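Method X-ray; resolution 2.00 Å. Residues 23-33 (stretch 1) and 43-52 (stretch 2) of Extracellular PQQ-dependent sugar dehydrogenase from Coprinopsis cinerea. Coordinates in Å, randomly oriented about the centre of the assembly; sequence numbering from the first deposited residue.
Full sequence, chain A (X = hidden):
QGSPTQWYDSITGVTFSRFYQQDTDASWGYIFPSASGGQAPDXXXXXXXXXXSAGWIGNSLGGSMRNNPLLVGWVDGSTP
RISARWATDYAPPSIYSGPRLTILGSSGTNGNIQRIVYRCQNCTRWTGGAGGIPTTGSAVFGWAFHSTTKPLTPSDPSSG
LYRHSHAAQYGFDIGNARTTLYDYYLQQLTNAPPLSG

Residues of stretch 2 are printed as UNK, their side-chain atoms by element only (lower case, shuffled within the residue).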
# COMPACT_ATOMS: atom_id res chain seq x y z
N ASP A 23 3.32 -17.06 -2.90
CA ASP A 23 4.78 -17.29 -2.83
C ASP A 23 5.42 -16.47 -1.71
O ASP A 23 6.27 -16.97 -0.99
CB ASP A 23 5.47 -16.99 -4.18
CG ASP A 23 4.69 -17.57 -5.38
OD1 ASP A 23 4.09 -18.66 -5.23
OD2 ASP A 23 4.66 -16.91 -6.45
N THR A 24 5.00 -15.22 -1.58
CA THR A 24 5.55 -14.28 -0.60
C THR A 24 4.86 -14.36 0.76
O THR A 24 5.43 -13.93 1.79
CB THR A 24 5.46 -12.85 -1.15
OG1 THR A 24 4.09 -12.48 -1.35
CG2 THR A 24 6.25 -12.74 -2.48
N ASP A 25 3.64 -14.91 0.77
CA ASP A 25 2.73 -14.85 1.92
C ASP A 25 2.44 -13.40 2.40
O ASP A 25 2.26 -13.14 3.59
CB ASP A 25 3.22 -15.72 3.08
CG ASP A 25 3.24 -17.18 2.71
OD1 ASP A 25 2.27 -17.65 2.06
OD2 ASP A 25 4.23 -17.85 3.09
N ALA A 26 2.44 -12.48 1.45
CA ALA A 26 2.14 -11.11 1.76
C ALA A 26 0.78 -10.75 1.17
O ALA A 26 0.29 -11.43 0.23
CB ALA A 26 3.24 -10.22 1.22
N SER A 27 0.19 -9.67 1.70
CA SER A 27 -1.11 -9.16 1.24
C SER A 27 -1.05 -7.68 0.92
O SER A 27 -0.36 -6.90 1.61
CB SER A 27 -2.14 -9.29 2.36
OG SER A 27 -2.18 -10.57 2.89
N TRP A 28 -1.82 -7.28 -0.09
CA TRP A 28 -1.95 -5.85 -0.47
C TRP A 28 -3.43 -5.54 -0.38
O TRP A 28 -4.20 -6.11 -1.14
CB TRP A 28 -1.43 -5.62 -1.89
CG TRP A 28 0.08 -5.66 -1.97
CD1 TRP A 28 0.94 -4.59 -2.04
CD2 TRP A 28 0.91 -6.84 -2.01
NE1 TRP A 28 2.26 -5.03 -2.12
CE2 TRP A 28 2.27 -6.41 -2.11
CE3 TRP A 28 0.65 -8.23 -1.98
CZ2 TRP A 28 3.35 -7.30 -2.14
CZ3 TRP A 28 1.74 -9.13 -2.01
CH2 TRP A 28 3.08 -8.64 -2.10
N GLY A 29 -3.83 -4.67 0.55
CA GLY A 29 -5.24 -4.32 0.73
C GLY A 29 -5.48 -2.86 0.38
O GLY A 29 -4.57 -2.05 0.54
N TYR A 30 -6.68 -2.55 -0.14
CA TYR A 30 -7.05 -1.18 -0.47
C TYR A 30 -8.50 -0.92 -0.13
O TYR A 30 -9.33 -1.79 -0.26
CB TYR A 30 -6.84 -0.84 -1.96
CG TYR A 30 -5.44 -1.11 -2.41
CD1 TYR A 30 -4.45 -0.12 -2.28
CD2 TYR A 30 -5.07 -2.39 -2.90
CE1 TYR A 30 -3.13 -0.37 -2.67
CE2 TYR A 30 -3.77 -2.64 -3.31
CZ TYR A 30 -2.82 -1.64 -3.17
OH TYR A 30 -1.51 -1.88 -3.54
N ILE A 31 -8.76 0.31 0.32
CA ILE A 31 -10.10 0.82 0.51
C ILE A 31 -10.15 2.17 -0.20
O ILE A 31 -9.28 3.00 0.03
CB ILE A 31 -10.44 1.03 2.01
CG1 ILE A 31 -10.05 -0.20 2.86
CG2 ILE A 31 -11.93 1.26 2.15
CD1 ILE A 31 -10.12 0.02 4.37
N PHE A 32 -11.14 2.37 -1.06
CA PHE A 32 -11.26 3.64 -1.80
C PHE A 32 -12.57 4.29 -1.37
O PHE A 32 -13.51 3.59 -0.95
CB PHE A 32 -11.21 3.43 -3.34
CG PHE A 32 -9.83 3.16 -3.87
CD1 PHE A 32 -9.13 4.16 -4.57
CD2 PHE A 32 -9.24 1.90 -3.76
CE1 PHE A 32 -7.84 3.92 -5.07
CE2 PHE A 32 -7.96 1.66 -4.25
CZ PHE A 32 -7.26 2.67 -4.90
N PRO A 33 -12.64 5.64 -1.45
CA PRO A 33 -13.89 6.33 -1.13
C PRO A 33 -14.90 6.21 -2.26
O PRO A 33 -14.53 6.03 -3.43
CB PRO A 33 -13.45 7.78 -0.92
CG PRO A 33 -12.24 7.92 -1.76
CD PRO A 33 -11.54 6.60 -1.69
N UNK A 43 -7.92 10.12 -2.80
CA UNK A 43 -7.24 9.40 -1.73
C UNK A 43 -7.70 7.94 -1.65
O UNK A 43 -8.71 7.55 -2.25
o UNK A 43 -8.46 9.76 2.58
o UNK A 43 -9.09 11.71 1.85
c UNK A 43 -7.43 10.11 -0.39
c UNK A 43 -8.82 9.99 0.24
c UNK A 43 -8.81 10.51 1.66
N UNK A 44 -6.94 7.12 -0.91
CA UNK A 44 -7.38 5.77 -0.57
C UNK A 44 -6.63 5.34 0.68
O UNK A 44 -5.71 6.03 1.10
c UNK A 44 -3.59 3.39 -1.87
c UNK A 44 -3.77 5.22 -3.46
c UNK A 44 -5.11 5.40 -3.10
c UNK A 44 -7.15 4.76 -1.72
c UNK A 44 -3.02 4.21 -2.85
c UNK A 44 -5.70 4.58 -2.11
c UNK A 44 -4.93 3.56 -1.54
N UNK A 45 -7.06 4.23 1.26
CA UNK A 45 -6.37 3.60 2.37
C UNK A 45 -5.70 2.36 1.82
O UNK A 45 -6.33 1.59 1.06
c UNK A 45 -7.37 3.20 3.48
c UNK A 45 -7.99 4.46 4.11
c UNK A 45 -9.26 4.14 4.92
c UNK A 45 -6.70 2.32 4.53
N UNK A 46 -4.43 2.16 2.19
CA UNK A 46 -3.72 0.93 1.80
C UNK A 46 -3.27 0.09 2.99
O UNK A 46 -3.16 0.58 4.11
N UNK A 47 -3.01 -1.19 2.72
CA UNK A 47 -2.44 -2.09 3.70
C UNK A 47 -1.37 -2.91 3.02
O UNK A 47 -1.62 -3.50 1.95
c UNK A 47 -4.16 -5.29 5.20
c UNK A 47 -3.53 -3.02 4.27
c UNK A 47 -2.37 -4.00 6.35
c UNK A 47 -3.02 -4.29 5.00
N UNK A 48 -0.18 -2.93 3.63
CA UNK A 48 0.88 -3.87 3.27
C UNK A 48 1.00 -4.78 4.47
O UNK A 48 1.21 -4.30 5.59
c UNK A 48 1.72 -1.56 -0.36
c UNK A 48 2.23 -3.17 3.08
c UNK A 48 2.49 -0.40 -0.22
c UNK A 48 2.28 -2.20 1.92
c UNK A 48 1.61 -2.46 0.71
c UNK A 48 3.06 -1.03 2.02
c UNK A 48 3.15 -0.13 0.95
N UNK A 49 0.94 -6.08 4.24
CA UNK A 49 1.06 -7.05 5.33
C UNK A 49 1.94 -8.19 4.85
O UNK A 49 1.78 -8.66 3.73
c UNK A 49 -0.26 -8.58 6.89
c UNK A 49 -1.62 -8.76 7.56
c UNK A 49 -0.31 -7.57 5.74
n UNK A 49 -2.14 -9.98 7.54
o UNK A 49 -2.18 -7.81 8.08
N UNK A 50 2.84 -8.65 5.69
CA UNK A 50 3.58 -9.82 5.33
C UNK A 50 4.29 -10.42 6.52
O UNK A 50 4.10 -9.93 7.64
N UNK A 51 5.08 -11.48 6.28
CA UNK A 51 5.93 -12.11 7.30
C UNK A 51 6.76 -11.04 7.98
O UNK A 51 7.26 -10.14 7.31
c UNK A 51 5.39 -12.01 4.93
c UNK A 51 6.02 -13.35 5.26
c UNK A 51 6.84 -13.05 6.47
N UNK A 52 6.93 -11.13 9.31
CA UNK A 52 7.70 -10.13 10.05
C UNK A 52 9.17 -10.07 9.63
O UNK A 52 9.86 -9.08 9.86
c UNK A 52 7.61 -10.41 11.54

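Position 43 carries three carbons in a row, the third holding two oxygens. These oxygens are hydrogen-bonded elsewhere in the structure, and what reaches stretch 1 most closely is the backbone, with O of position 43 lying 3.0 Å from CD of Pro33. A carboxylate on a two-carbon arm makes this Glu43.

Position 44 has one carbon and then a ring of six carbons with no oxygen on it. Its CA-to-CB bond points toward stretch 1, and CB sits over one face of the Phe32 ring, 3.5 Å from the ring centroid and 15° off the normal, a CH-pi contact. The two rings are near parallel but slid apart and barely overlap. On the Tyr30 side, a ring carbon of position 44 lies 3.6 Å from CD1 of Tyr30, at the edge of the tyrosine ring. This is Phe44, and that ring carbon is its CE1.

Position 45 shows four carbons, forked at the first, with one arm two carbons long. Its CB is 4.0 Å from CB of Ile31, and the pair is joined by two backbone hydrogen bonds, Ile31 N to O of position 45 and N of position 45 to Ile31 O, both 2.8 Å. A beta-branched chain of this shape is Ile45.

Position 46 has no side-chain atoms. It faces Tyr30 in a non-hydrogen-bonded pair with CA atoms 4.5 Å apart, and its CA makes a CA-H...O contact of 3.3 Å with O of Gly29. It is Gly46.

Position 47 has four carbons forked at the second. Gly29 pairs with it across the ladder through two backbone hydrogen bonds: Gly29 N to O of position 47 is 2.9 Å and N of position 47 to Gly29 O is 2.8 Å. The fork makes it Leu47.

Position 48 is again one carbon plus a six-carbon ring. The end of its side chain comes nearer to stretch 1 than its CA-to-CB direction suggests, bringing a ring carbon to 3.5 Å from CD1 of Trp28, with the ring planes oblique at 73°. This is Phe48, the ring carbon its CD1.

Position 49 has three carbons, the third bearing one oxygen and one nitrogen. Its CB is 4.2 Å from CB of Ser27, while the backbones form two hydrogen bonds, Ser27 N to O of position 49 at 2.8 Å and N of position 49 to Ser27 O at 3.0 Å. The amide identifies Gln49.

Position 50 lacks side-chain atoms, and its CA is 4.1 Å from CA of Ala26: Gly50. Position 51 closes three carbons onto its own nitrogen, and the ring carbon bonded to that nitrogen lies 3.6 Å from O of Asp25: Pro51. Position 52 has a single carbon, out of contact: Ala52.

The rule is a regular antiparallel ladder. Three hydrogen-bonded pairs, at Ser27, Gly29 and Ile31, fix the register, and the alternating non-hydrogen-bonded pairs bring CA-H...O contacts. Side chains then sort by face: Ser27, Ile31, Ile45, Leu47 and Gln49 share one, while Trp28, Tyr30 and Phe48 share the other. Aromatic contacts with Phe44 and Phe48 supplement the ladder, and the two stretches together bury 752 Å².

Stretch 2, residues 43-52: EFIGLFQGPA
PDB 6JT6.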